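Local structure of SAM-dependent O-methyltransferase (Thermotoga maritima, 1O54) at residues F36-D39 with K45-T48; I83-N88 with T158-I163; Y97-S102 with S239-Y244; K169-D172 with F177-K180. The protein probably catalyses the S-adenosyl-L-methionine-dependent methylation of adenosine 58 in tRNA at N1, working as a homotetramer built from two dimers. All coordinates share one frame; numbering follows the deposited sequence.

Interaction 1 of 4, residues F36-D39 with K45-T48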
loop_
_atom_site.group_PDB
_atom_site.type_symbol
_atom_site.label_atom_id
_atom_site.label_comp_id
_atom_site.label_asym_id
_atom_site.label_seq_id
_atom_site.Cartn_x
_atom_site.Cartn_y
_atom_site.Cartn_z
ATOM N N PHE A 36 -16.664 5.337 -24.978
ATOM C CA PHE A 36 -17.993 4.805 -25.249
ATOM C C PHE A 36 -17.857 3.474 -25.936
ATOM O O PHE A 36 -17.262 3.419 -27.015
ATOM C CB PHE A 36 -18.764 5.765 -26.143
ATOM C CG PHE A 36 -18.822 7.149 -25.614
ATOM C CD1 PHE A 36 -19.758 7.492 -24.648
ATOM C CD2 PHE A 36 -17.969 8.114 -26.084
ATOM C CE1 PHE A 36 -19.817 8.779 -24.150
ATOM C CE2 PHE A 36 -18.009 9.395 -25.590
ATOM C CZ PHE A 36 -18.940 9.734 -24.616
ATOM N N LEU A 37 -18.371 2.418 -25.302
ATOM C CA LEU A 37 -18.361 1.078 -25.858
ATOM C C LEU A 37 -19.713 0.859 -26.494
ATOM O O LEU A 37 -20.748 0.919 -25.803
ATOM C CB LEU A 37 -18.106 0.027 -24.761
ATOM C CG LEU A 37 -16.986 -0.979 -25.024
ATOM C CD1 LEU A 37 -16.705 -1.764 -23.768
ATOM C CD2 LEU A 37 -17.327 -1.931 -26.144
ATOM N N VAL A 38 -19.719 0.626 -27.803
ATOM C CA VAL A 38 -20.970 0.481 -28.541
ATOM C C VAL A 38 -20.931 -0.618 -29.588
ATOM O O VAL A 38 -19.867 -0.980 -30.112
ATOM C CB VAL A 38 -21.349 1.796 -29.227
ATOM C CG1 VAL A 38 -21.491 2.893 -28.212
ATOM C CG2 VAL A 38 -20.312 2.189 -30.260
ATOM N N ASP A 39 -22.118 -1.133 -29.886
ATOM C CA ASP A 39 -22.326 -2.062 -30.989
ATOM C C ASP A 39 -22.488 -1.252 -32.259
ATOM O O ASP A 39 -23.338 -0.359 -32.330
ATOM C CB ASP A 39 -23.597 -2.883 -30.778
ATOM C CG ASP A 39 -23.648 -3.508 -29.417
ATOM O OD1 ASP A 39 -22.705 -4.255 -29.082
ATOM O OD2 ASP A 39 -24.592 -3.284 -28.617
ATOM N N LYS A 45 -26.950 6.629 -34.339
ATOM C CA LYS A 45 -26.195 7.760 -33.834
ATOM C C LYS A 45 -26.083 7.665 -32.317
ATOM O O LYS A 45 -27.004 7.197 -31.641
ATOM C CB LYS A 45 -26.833 9.071 -34.253
ATOM C CG LYS A 45 -27.017 9.186 -35.758
ATOM C CD LYS A 45 -27.425 10.584 -36.166
ATOM N N LEU A 46 -24.923 8.067 -31.804
ATOM C CA LEU A 46 -24.684 8.226 -30.379
ATOM C C LEU A 46 -24.752 9.684 -30.023
ATOM O O LEU A 46 -24.072 10.504 -30.640
ATOM C CB LEU A 46 -23.273 7.763 -30.018
ATOM C CG LEU A 46 -22.975 6.291 -29.929
ATOM C CD1 LEU A 46 -21.580 6.128 -29.327
ATOM C CD2 LEU A 46 -24.032 5.598 -29.073
ATOM N N HIS A 47 -25.554 9.999 -29.010
ATOM C CA HIS A 47 -25.667 11.367 -28.508
ATOM C C HIS A 47 -24.874 11.447 -27.212
ATOM O O HIS A 47 -25.181 10.732 -26.262
ATOM C CB HIS A 47 -27.135 11.714 -28.281
ATOM C CG HIS A 47 -27.956 11.604 -29.522
ATOM N ND1 HIS A 47 -28.304 12.697 -30.282
ATOM C CD2 HIS A 47 -28.437 10.519 -30.175
ATOM C CE1 HIS A 47 -28.994 12.295 -31.335
ATOM N NE2 HIS A 47 -29.082 10.976 -31.296
ATOM N N THR A 48 -23.830 12.275 -27.197
ATOM C CA THR A 48 -22.954 12.399 -26.036
ATOM C C THR A 48 -22.746 13.853 -25.655
ATOM O O THR A 48 -23.062 14.756 -26.421
ATOM C CB THR A 48 -21.565 11.795 -26.332
ATOM O OG1 THR A 48 -20.823 12.676 -27.186
ATOM C CG2 THR A 48 -21.674 10.492 -27.110
#
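Val38 and Leu46 reach toward each other from facing strands and meet tip to tip. The touching branches are Val38 CG1 and Leu46 CD1, which lie 3.4 Å apart. That is tighter than usual for two methyl groups. Leu46 CD2 is the second branch on the same methyl, 3.8 Å from Val38 CG1. The other pair, Phe36 and Thr48, meets differently. Thr48 CG2 is 4.0 Å from the centroid of the Phe36 ring and 20° off its normal, a CH-pi contact displaced toward the rim. Thr48 CG2 lies anti to its own carbonyl carbon, while OG1 hydrogen-bonds with Gly51 O and Leu50 N. The threonine thus gives its methyl to the ring and its hydroxyl to the turn. Leu46 CD1 also lies 4.3 Å from Phe36 CB, which joins the two pairs. Replacing Phe36 with an alanine would probably leave the Thr48 methyl without the ring face it rests on and open a gap beside it. The strands run nearly antiparallel, at 158°, but the axes of these short segments come no nearer than 9.8 Å, so side chains alone join them. Strand 35-39 is the edge of a four-stranded antiparallel sheet and pairs with strand 25-30. Strand 45-48 forms a hairpin with strand 51-54. The contact packs this hairpin against the sheet at the surface of the N-terminal part of the chain.

Interaction 2 of 4, residues I83-N88 with T158-I163; sequences IDEIMN and TKWGLI
Glu85 crosses the indole of Trp160 obliquely, and its CB, CG, CD and OE1 pass the NE1 side of that ring. CB comes first. Glu85 CB lies 3.4 Å from Trp160 NE1 and 3.7 Å from Trp160 CE2. CG follows, beside the backbone N and anti to the carbonyl carbon (chi1 -67°), and meets NE1 and CD1 of the same ring. The chain then bends at chi2, which keeps the carboxylate close to the indole nitrogen. Glu85 CD is 3.5 Å from Trp160 NE1. At the tip, Glu85 OE1 accepts a weak hydrogen bond from Trp160 NE1, 3.4 Å long with an N-H...O angle of 149°. OE1 comes in at the ring edge, near its plane, and the carboxylate is turned 49° from the indole. The stronger partner of this oxygen is Arg25, which forms a salt bridge with it. On the other oxygen, Glu85 OE2, packs Leu37 CD2.

Trp160 stands where helix 147-159 ends. Gly161 follows with positive phi and two bonds back into the last turn, a Schellman motif. This helix belongs to the Rossmann-like fold of class I methyltransferases. The short helix 82-87 ends in its own way: Asp84 O accepts from both Asn88 N and Asn88 ND2, which reach it from opposite faces of the carbonyl plane.

Ile86 adds an apolar contact, with Ile86 CG1 4.4 Å from Trp160 CH2. Ala128 of helix 125-134 also touches the indole. Ile86 packs against Ala125 of that helix and against Met106 of a second subunit.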
loop_
_atom_site.group_PDB
_atom_site.type_symbol
_atom_site.label_atom_id
_atom_site.label_comp_id
_atom_site.label_asym_id
_atom_site.label_seq_id
_atom_site.Cartn_x
_atom_site.Cartn_y
_atom_site.Cartn_z
ATOM N N ILE A 83 -10.536 -6.385 -20.819
ATOM C CA ILE A 83 -10.653 -5.467 -19.659
ATOM C C ILE A 83 -11.686 -4.392 -19.907
ATOM O O ILE A 83 -12.593 -4.135 -19.068
ATOM C CB ILE A 83 -9.302 -4.820 -19.319
ATOM C CG1 ILE A 83 -8.367 -5.835 -18.670
ATOM C CG2 ILE A 83 -9.506 -3.634 -18.350
ATOM C CD1 ILE A 83 -6.925 -5.332 -18.400
ATOM N N ASP A 84 -11.617 -3.766 -21.085
ATOM C CA ASP A 84 -12.628 -2.767 -21.430
ATOM C C ASP A 84 -14.038 -3.309 -21.310
ATOM O O ASP A 84 -14.917 -2.630 -20.746
ATOM C CB ASP A 84 -12.463 -2.213 -22.845
ATOM C CG ASP A 84 -11.165 -1.467 -23.050
ATOM O OD1 ASP A 84 -10.655 -0.800 -22.103
ATOM O OD2 ASP A 84 -10.582 -1.486 -24.159
ATOM N N GLU A 85 -14.264 -4.512 -21.835
ATOM C CA GLU A 85 -15.578 -5.154 -21.757
ATOM C C GLU A 85 -15.997 -5.452 -20.323
ATOM O O GLU A 85 -17.135 -5.189 -19.964
ATOM C CB GLU A 85 -15.625 -6.445 -22.564
ATOM C CG GLU A 85 -15.516 -6.226 -24.076
ATOM C CD GLU A 85 -16.818 -5.818 -24.740
ATOM O OE1 GLU A 85 -17.858 -5.716 -24.066
ATOM O OE2 GLU A 85 -16.811 -5.581 -25.972
ATOM N N ILE A 86 -15.084 -5.980 -19.529
ATOM C CA ILE A 86 -15.363 -6.293 -18.122
ATOM C C ILE A 86 -15.690 -5.026 -17.352
ATOM O O ILE A 86 -16.670 -4.990 -16.592
ATOM C CB ILE A 86 -14.200 -7.038 -17.531
ATOM C CG1 ILE A 86 -14.185 -8.471 -18.049
ATOM C CG2 ILE A 86 -14.228 -7.043 -15.975
ATOM C CD1 ILE A 86 -12.902 -9.144 -17.854
ATOM N N MET A 87 -14.918 -3.968 -17.564
ATOM C CA MET A 87 -15.153 -2.717 -16.828
ATOM C C MET A 87 -16.383 -1.942 -17.297
ATOM O O MET A 87 -17.065 -1.329 -16.453
ATOM C CB MET A 87 -13.932 -1.803 -16.878
ATOM C CG MET A 87 -12.667 -2.392 -16.316
ATOM S SD MET A 87 -12.791 -2.942 -14.585
ATOM C CE MET A 87 -12.752 -1.317 -13.759
ATOM N N ASN A 88 -16.678 -1.965 -18.601
ATOM C CA ASN A 88 -17.806 -1.187 -19.198
ATOM C C ASN A 88 -19.069 -2.016 -19.233
ATOM O O ASN A 88 -19.995 -1.820 -20.085
ATOM C CB ASN A 88 -17.471 -0.706 -20.609
ATOM C CG ASN A 88 -16.541 0.493 -20.602
ATOM O OD1 ASN A 88 -16.996 1.649 -20.541
ATOM N ND2 ASN A 88 -15.237 0.229 -20.654
ATOM N N THR A 158 -20.071 -15.319 -25.567
ATOM C CA THR A 158 -20.275 -15.422 -27.018
ATOM C C THR A 158 -19.736 -14.158 -27.743
ATOM O O THR A 158 -18.948 -14.253 -28.705
ATOM C CB THR A 158 -21.767 -15.663 -27.307
ATOM O OG1 THR A 158 -22.165 -16.937 -26.757
ATOM C CG2 THR A 158 -22.020 -15.768 -28.789
ATOM N N LYS A 159 -20.136 -13.000 -27.235
ATOM C CA LYS A 159 -19.686 -11.698 -27.739
ATOM C C LYS A 159 -18.158 -11.598 -27.677
ATOM O O LYS A 159 -17.552 -10.995 -28.550
ATOM C CB LYS A 159 -20.296 -10.546 -26.928
ATOM C CG LYS A 159 -21.792 -10.326 -27.058
ATOM C CD LYS A 159 -22.255 -9.202 -26.104
ATOM C CE LYS A 159 -23.777 -8.956 -26.163
ATOM N NZ LYS A 159 -24.251 -8.007 -25.095
ATOM N N TRP A 160 -17.539 -12.212 -26.656
ATOM C CA TRP A 160 -16.111 -12.065 -26.415
ATOM C C TRP A 160 -15.291 -13.152 -27.104
ATOM O O TRP A 160 -14.072 -13.207 -26.918
ATOM C CB TRP A 160 -15.780 -12.024 -24.907
ATOM C CG TRP A 160 -16.457 -10.939 -24.150
ATOM C CD1 TRP A 160 -16.990 -9.767 -24.656
ATOM C CD2 TRP A 160 -16.720 -10.918 -22.751
ATOM N NE1 TRP A 160 -17.570 -9.036 -23.651
ATOM C CE2 TRP A 160 -17.420 -9.721 -22.464
ATOM C CE3 TRP A 160 -16.453 -11.810 -21.691
ATOM C CZ2 TRP A 160 -17.842 -9.383 -21.180
ATOM C CZ3 TRP A 160 -16.882 -11.468 -20.406
ATOM C CH2 TRP A 160 -17.557 -10.267 -20.162
ATOM N N GLY A 161 -15.960 -14.011 -27.883
ATOM C CA GLY A 161 -15.292 -15.026 -28.706
ATOM C C GLY A 161 -14.746 -16.218 -27.945
ATOM O O GLY A 161 -13.812 -16.899 -28.395
ATOM N N LEU A 162 -15.347 -16.482 -26.799
ATOM C CA LEU A 162 -14.841 -17.502 -25.878
ATOM C C LEU A 162 -15.831 -18.623 -25.524
ATOM O O LEU A 162 -15.469 -19.601 -24.858
ATOM C CB LEU A 162 -14.390 -16.795 -24.616
ATOM C CG LEU A 162 -13.175 -15.871 -24.830
ATOM C CD1 LEU A 162 -13.063 -14.929 -23.621
ATOM C CD2 LEU A 162 -11.915 -16.676 -25.046
ATOM N N ILE A 163 -17.061 -18.541 -26.002
ATOM C CA ILE A 163 -18.077 -19.540 -25.595
ATOM C C ILE A 163 -17.760 -20.988 -25.959
ATOM O O ILE A 163 -18.143 -21.911 -25.233
ATOM C CB ILE A 163 -19.464 -19.125 -26.109
ATOM C CG1 ILE A 163 -20.558 -19.976 -25.456
ATOM C CG2 ILE A 163 -19.540 -19.246 -27.632
ATOM C CD1 ILE A 163 -20.644 -19.827 -23.980
#

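Interaction 3 of 4, residues Y97-S102 with S239-Y244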
loop_
_atom_site.group_PDB
_atom_site.type_symbol
_atom_site.label_atom_id
_atom_site.label_comp_id
_atom_site.label_asym_id
_atom_site.label_seq_id
_atom_site.Cartn_x
_atom_site.Cartn_y
_atom_site.Cartn_z
ATOM N N TYR A 97 -12.276 -8.340 -10.357
ATOM C CA TYR A 97 -11.649 -7.298 -11.170
ATOM C C TYR A 97 -10.404 -7.859 -11.829
ATOM O O TYR A 97 -9.765 -8.757 -11.265
ATOM C CB TYR A 97 -11.309 -6.056 -10.332
ATOM C CG TYR A 97 -12.568 -5.275 -10.000
ATOM C CD1 TYR A 97 -13.374 -5.653 -8.945
ATOM C CD2 TYR A 97 -12.955 -4.169 -10.767
ATOM C CE1 TYR A 97 -14.553 -4.958 -8.646
ATOM C CE2 TYR A 97 -14.132 -3.468 -10.472
ATOM C CZ TYR A 97 -14.920 -3.872 -9.409
ATOM O OH TYR A 97 -16.092 -3.180 -9.106
ATOM N N PRO A 98 -10.068 -7.340 -13.008
ATOM C CA PRO A 98 -8.858 -7.732 -13.735
ATOM C C PRO A 98 -7.551 -7.777 -12.967
ATOM O O PRO A 98 -6.751 -8.684 -13.191
ATOM C CB PRO A 98 -8.748 -6.635 -14.804
ATOM C CG PRO A 98 -10.175 -6.343 -15.123
ATOM C CD PRO A 98 -10.864 -6.337 -13.767
ATOM N N LYS A 99 -7.305 -6.802 -12.079
ATOM C CA LYS A 99 -6.084 -6.844 -11.260
ATOM C C LYS A 99 -6.012 -8.160 -10.474
ATOM O O LYS A 99 -4.937 -8.702 -10.227
ATOM C CB LYS A 99 -6.011 -5.657 -10.279
ATOM C CG LYS A 99 -6.998 -5.686 -9.090
ATOM C CD LYS A 99 -6.599 -4.653 -8.037
ATOM C CE LYS A 99 -7.266 -4.841 -6.739
ATOM N NZ LYS A 99 -6.713 -5.880 -5.886
ATOM N N ASP A 100 -7.168 -8.693 -10.107
ATOM C CA ASP A 100 -7.183 -9.945 -9.381
ATOM C C ASP A 100 -7.252 -11.135 -10.357
ATOM O O ASP A 100 -6.558 -12.097 -10.164
ATOM C CB ASP A 100 -8.359 -10.005 -8.404
ATOM C CG ASP A 100 -8.257 -8.986 -7.266
ATOM O OD1 ASP A 100 -7.120 -8.594 -6.828
ATOM O OD2 ASP A 100 -9.302 -8.564 -6.711
ATOM N N SER A 101 -8.179 -11.113 -11.312
ATOM C CA SER A 101 -8.376 -12.268 -12.184
ATOM C C SER A 101 -7.105 -12.712 -12.929
ATOM O O SER A 101 -6.832 -13.899 -13.014
ATOM C CB SER A 101 -9.554 -12.039 -13.151
ATOM O OG SER A 101 -9.319 -10.936 -13.957
ATOM N N SER A 102 -6.317 -11.763 -13.434
ATOM C CA SER A 102 -5.084 -12.083 -14.135
ATOM C C SER A 102 -4.101 -12.848 -13.226
ATOM O O SER A 102 -3.511 -13.884 -13.600
ATOM C CB SER A 102 -4.468 -10.771 -14.682
ATOM O OG SER A 102 -4.259 -9.772 -13.672
ATOM N N SER A 239 -3.872 -7.351 -3.111
ATOM C CA SER A 239 -3.079 -6.403 -3.886
ATOM C C SER A 239 -3.717 -5.017 -3.866
ATOM O O SER A 239 -4.976 -4.888 -3.800
ATOM C CB SER A 239 -2.954 -6.861 -5.328
ATOM O OG SER A 239 -4.197 -6.835 -5.981
ATOM N N LEU A 240 -2.853 -3.991 -3.917
ATOM C CA LEU A 240 -3.240 -2.611 -4.096
ATOM C C LEU A 240 -2.577 -2.141 -5.367
ATOM O O LEU A 240 -1.351 -2.233 -5.496
ATOM C CB LEU A 240 -2.776 -1.712 -2.928
ATOM N N PHE A 241 -3.381 -1.639 -6.285
ATOM C CA PHE A 241 -2.892 -1.066 -7.535
ATOM C C PHE A 241 -3.091 0.436 -7.506
ATOM O O PHE A 241 -4.174 0.919 -7.179
ATOM C CB PHE A 241 -3.614 -1.661 -8.725
ATOM C CG PHE A 241 -3.081 -2.972 -9.173
ATOM C CD1 PHE A 241 -3.153 -4.084 -8.354
ATOM C CD2 PHE A 241 -2.484 -3.100 -10.407
ATOM C CE1 PHE A 241 -2.687 -5.311 -8.760
ATOM C CE2 PHE A 241 -2.013 -4.306 -10.840
ATOM C CZ PHE A 241 -2.083 -5.425 -10.011
ATOM N N ARG A 242 -2.032 1.168 -7.812
ATOM C CA ARG A 242 -2.062 2.620 -7.726
ATOM C C ARG A 242 -1.677 3.186 -9.078
ATOM O O ARG A 242 -0.578 2.918 -9.553
ATOM C CB ARG A 242 -1.043 3.115 -6.682
ATOM C CG ARG A 242 -1.107 4.583 -6.512
ATOM C CD ARG A 242 -0.656 5.092 -5.129
ATOM N NE ARG A 242 0.774 4.883 -4.991
ATOM C CZ ARG A 242 1.512 5.375 -4.012
ATOM N NH1 ARG A 242 0.972 6.134 -3.076
ATOM N NH2 ARG A 242 2.803 5.116 -3.994
ATOM N N PRO A 243 -2.533 3.992 -9.679
ATOM C CA PRO A 243 -2.131 4.713 -10.881
ATOM C C PRO A 243 -1.491 6.069 -10.607
ATOM O O PRO A 243 -1.714 6.670 -9.543
ATOM C CB PRO A 243 -3.458 4.883 -11.603
ATOM C CG PRO A 243 -4.408 5.124 -10.522
ATOM C CD PRO A 243 -3.934 4.303 -9.323
ATOM N N TYR A 244 -0.723 6.577 -11.584
ATOM C CA TYR A 244 -0.048 7.853 -11.509
ATOM C C TYR A 244 -0.579 8.805 -12.559
ATOM O O TYR A 244 -0.985 8.370 -13.648
ATOM C CB TYR A 244 1.457 7.644 -11.734
ATOM C CG TYR A 244 2.163 7.100 -10.525
ATOM C CD1 TYR A 244 1.944 5.814 -10.101
ATOM C CD2 TYR A 244 3.112 7.863 -9.823
ATOM C CE1 TYR A 244 2.566 5.316 -8.978
ATOM C CE2 TYR A 244 3.756 7.341 -8.690
ATOM C CZ TYR A 244 3.501 6.087 -8.294
ATOM O OH TYR A 244 4.108 5.505 -7.182
HETATM O O HOH W 1 -4.491 -8.967 -7.461
HETATM O O HOH W 2 -6.765 -8.157 -3.889
#
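Lys99 lies along Phe241, the two side chains sliding past each other in opposite directions. This is the tight, apolar part. Lys99 CB sits over one face of the Phe241 ring, 3.8 Å from its centroid and 16° off the normal, a CH-pi contact. Farther out, Lys99 CD comes 3.5 Å from Phe241 CD1. Phe103 of a second subunit also meets this ring. The Lys99 chain bends at chi4 (79°), which turns NZ to Ser239. Lys99 NZ donates to Ser239 OG at 2.7 Å and to Ser239 O at 2.9 Å, approaching O from above the carbonyl plane. It also makes a salt bridge with Asp100 OD1. Thr261 OG1 bonds both Lys99 NZ and Asp100 OD2.

The looser side is bridged by water. One water donates to Lys99 O and Asp100 OD1 and accepts from Ser239 OG; another donates to Asp100 OD1 and accepts from Ser239 N. A methionine in place of Lys99 would probably leave Asp100 without its charged mate and Ser239 O without this donor. The chemistry implies an ammonium held by several oxygens and probably neutralised by Asp100, where helix 98-107 packs against strand 234-245 beside the interface with a second subunit.

Interaction 4 of 4, residues K169-D172 with F177-K180; sequences KVRD and FDEK
A salt-bridge network closes the loop between strands 166-169 and 182-187, the loop that carries Asp172, a predicted S-adenosyl-L-methionine-binding residue. Four side chains form it: Lys169, Arg171, Asp178 and Glu179. Arg171 grips the Asp178 carboxylate end-on with two nitrogens, one to each oxygen. Arg171 NH1 donates to the syn lone pair of Asp178 OD2 at 2.7 Å. Arg171 NH2 donates to Asp178 OD1 at 2.9 Å, and this bond is the straighter, at 168°. The two flat groups are not coplanar; their planes stand 35° apart. Arg171 is bent at both chi2 and chi3, which folds the guanidinium back toward the carboxylate.

Lys169 NZ meets Asp178 OD2 on the anti side at 2.8 Å, so OD2 takes two donors. Lys169 NZ also bonds Glu179 OE2 on the syn side, again at 2.8 Å, and bridges the two acids. Two cations facing two carboxylates probably keep all four groups charged. The remaining oxygen of Glu179, OE1, is bonded to the hydroxyl of Tyr143, which also receives a bond from Asp178 N. Tyr143 thus ties the network to strand 139-143.

Val170 is the centre of an inverse gamma turn, which lies between the two basic residues. Strands 166-169 and 182-187 belong to the central sheet, and the loop after the C-terminal end of such a strand is where class I methyltransferases typically place cofactor-binding residues.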
loop_
_atom_site.group_PDB
_atom_site.type_symbol
_atom_site.label_atom_id
_atom_site.label_comp_id
_atom_site.label_asym_id
_atom_site.label_seq_id
_atom_site.Cartn_x
_atom_site.Cartn_y
_atom_site.Cartn_z
ATOM N N LYS A 169 -23.055 -24.880 -16.994
ATOM C CA LYS A 169 -23.898 -25.908 -16.425
ATOM C C LYS A 169 -24.809 -25.296 -15.379
ATOM O O LYS A 169 -24.326 -24.745 -14.370
ATOM C CB LYS A 169 -23.019 -27.030 -15.838
ATOM C CG LYS A 169 -22.125 -27.650 -16.907
ATOM C CD LYS A 169 -21.155 -28.723 -16.368
ATOM C CE LYS A 169 -21.854 -29.905 -15.803
ATOM N NZ LYS A 169 -20.990 -31.139 -15.896
ATOM N N VAL A 170 -26.129 -25.337 -15.620
ATOM C CA VAL A 170 -27.035 -24.726 -14.692
ATOM C C VAL A 170 -27.342 -25.785 -13.672
ATOM O O VAL A 170 -28.316 -26.510 -13.780
ATOM C CB VAL A 170 -28.314 -24.186 -15.348
ATOM C CG1 VAL A 170 -29.180 -23.512 -14.303
ATOM C CG2 VAL A 170 -27.957 -23.225 -16.472
ATOM N N ARG A 171 -26.447 -25.881 -12.700
ATOM C CA ARG A 171 -26.394 -27.003 -11.787
ATOM C C ARG A 171 -26.011 -26.520 -10.410
ATOM O O ARG A 171 -25.105 -25.699 -10.271
ATOM C CB ARG A 171 -25.347 -28.001 -12.264
ATOM C CG ARG A 171 -25.706 -28.778 -13.522
ATOM C CD ARG A 171 -26.622 -29.955 -13.272
ATOM N NE ARG A 171 -25.996 -30.850 -12.312
ATOM C CZ ARG A 171 -25.028 -31.722 -12.606
ATOM N NH1 ARG A 171 -24.668 -31.920 -13.858
ATOM N NH2 ARG A 171 -24.474 -32.463 -11.641
ATOM N N ASP A 172 -26.678 -27.071 -9.393
ATOM C CA ASP A 172 -26.347 -26.779 -7.994
ATOM C C ASP A 172 -25.112 -27.580 -7.557
ATOM O O ASP A 172 -25.067 -28.783 -7.732
ATOM C CB ASP A 172 -27.531 -27.167 -7.122
ATOM C CG ASP A 172 -27.469 -26.551 -5.745
ATOM O OD1 ASP A 172 -26.353 -26.252 -5.250
ATOM O OD2 ASP A 172 -28.500 -26.332 -5.084
ATOM N N PHE A 177 -19.305 -31.786 -8.104
ATOM C CA PHE A 177 -19.032 -31.590 -9.505
ATOM C C PHE A 177 -19.014 -32.916 -10.255
ATOM O O PHE A 177 -18.680 -33.971 -9.675
ATOM C CB PHE A 177 -17.691 -30.864 -9.651
ATOM C CG PHE A 177 -17.642 -29.571 -8.895
ATOM C CD1 PHE A 177 -17.009 -29.484 -7.679
ATOM C CD2 PHE A 177 -18.272 -28.439 -9.396
ATOM C CE1 PHE A 177 -16.985 -28.290 -6.969
ATOM C CE2 PHE A 177 -18.281 -27.261 -8.672
ATOM C CZ PHE A 177 -17.620 -27.178 -7.470
ATOM N N ASP A 178 -19.369 -32.886 -11.535
ATOM C CA ASP A 178 -19.349 -34.091 -12.341
ATOM C C ASP A 178 -17.934 -34.523 -12.728
ATOM O O ASP A 178 -17.698 -35.723 -12.981
ATOM C CB ASP A 178 -20.120 -33.887 -13.638
ATOM C CG ASP A 178 -21.579 -33.604 -13.417
ATOM O OD1 ASP A 178 -22.146 -34.034 -12.380
ATOM O OD2 ASP A 178 -22.255 -32.970 -14.256
ATOM N N GLU A 179 -17.036 -33.553 -12.818
ATOM C CA GLU A 179 -15.703 -33.764 -13.352
ATOM C C GLU A 179 -14.765 -34.189 -12.229
ATOM O O GLU A 179 -14.869 -33.701 -11.088
ATOM C CB GLU A 179 -15.157 -32.501 -13.989
ATOM C CG GLU A 179 -15.966 -31.966 -15.151
ATOM C CD GLU A 179 -17.273 -31.291 -14.734
ATOM O OE1 GLU A 179 -17.397 -30.804 -13.583
ATOM O OE2 GLU A 179 -18.166 -31.220 -15.592
ATOM N N LYS A 180 -13.828 -35.077 -12.577
ATOM C CA LYS A 180 -12.736 -35.448 -11.709
ATOM C C LYS A 180 -11.413 -35.121 -12.368
ATOM O O LYS A 180 -11.306 -34.945 -13.588
ATOM C CB LYS A 180 -12.763 -36.954 -11.409
ATOM C CG LYS A 180 -13.991 -37.423 -10.681
ATOM C CD LYS A 180 -14.024 -36.927 -9.254
ATOM C CE LYS A 180 -15.046 -37.723 -8.414
ATOM N NZ LYS A 180 -15.963 -36.876 -7.586
#

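Interactions 2 and 3 are the buried contacts. They touch each other where helix 82-87 packs on helix 98-107, for example Ile83 on Pro98, and both reach the second subunit. Interaction 1 is a surface contact of the N-terminal sheets, wholly apolar across its strands. It meets interaction 2 through Leu37, which packs on Asn88. Interaction 4 lies apart, on the other side of the chain's centre from interactions 1 and 3, and is nested in the loop that interaction 3 closes. Its chemistry is ionic and partly buried. Interaction 3 mixes charge, water and an aromatic face, while interaction 2 rests mostly on one indole with a weak bond.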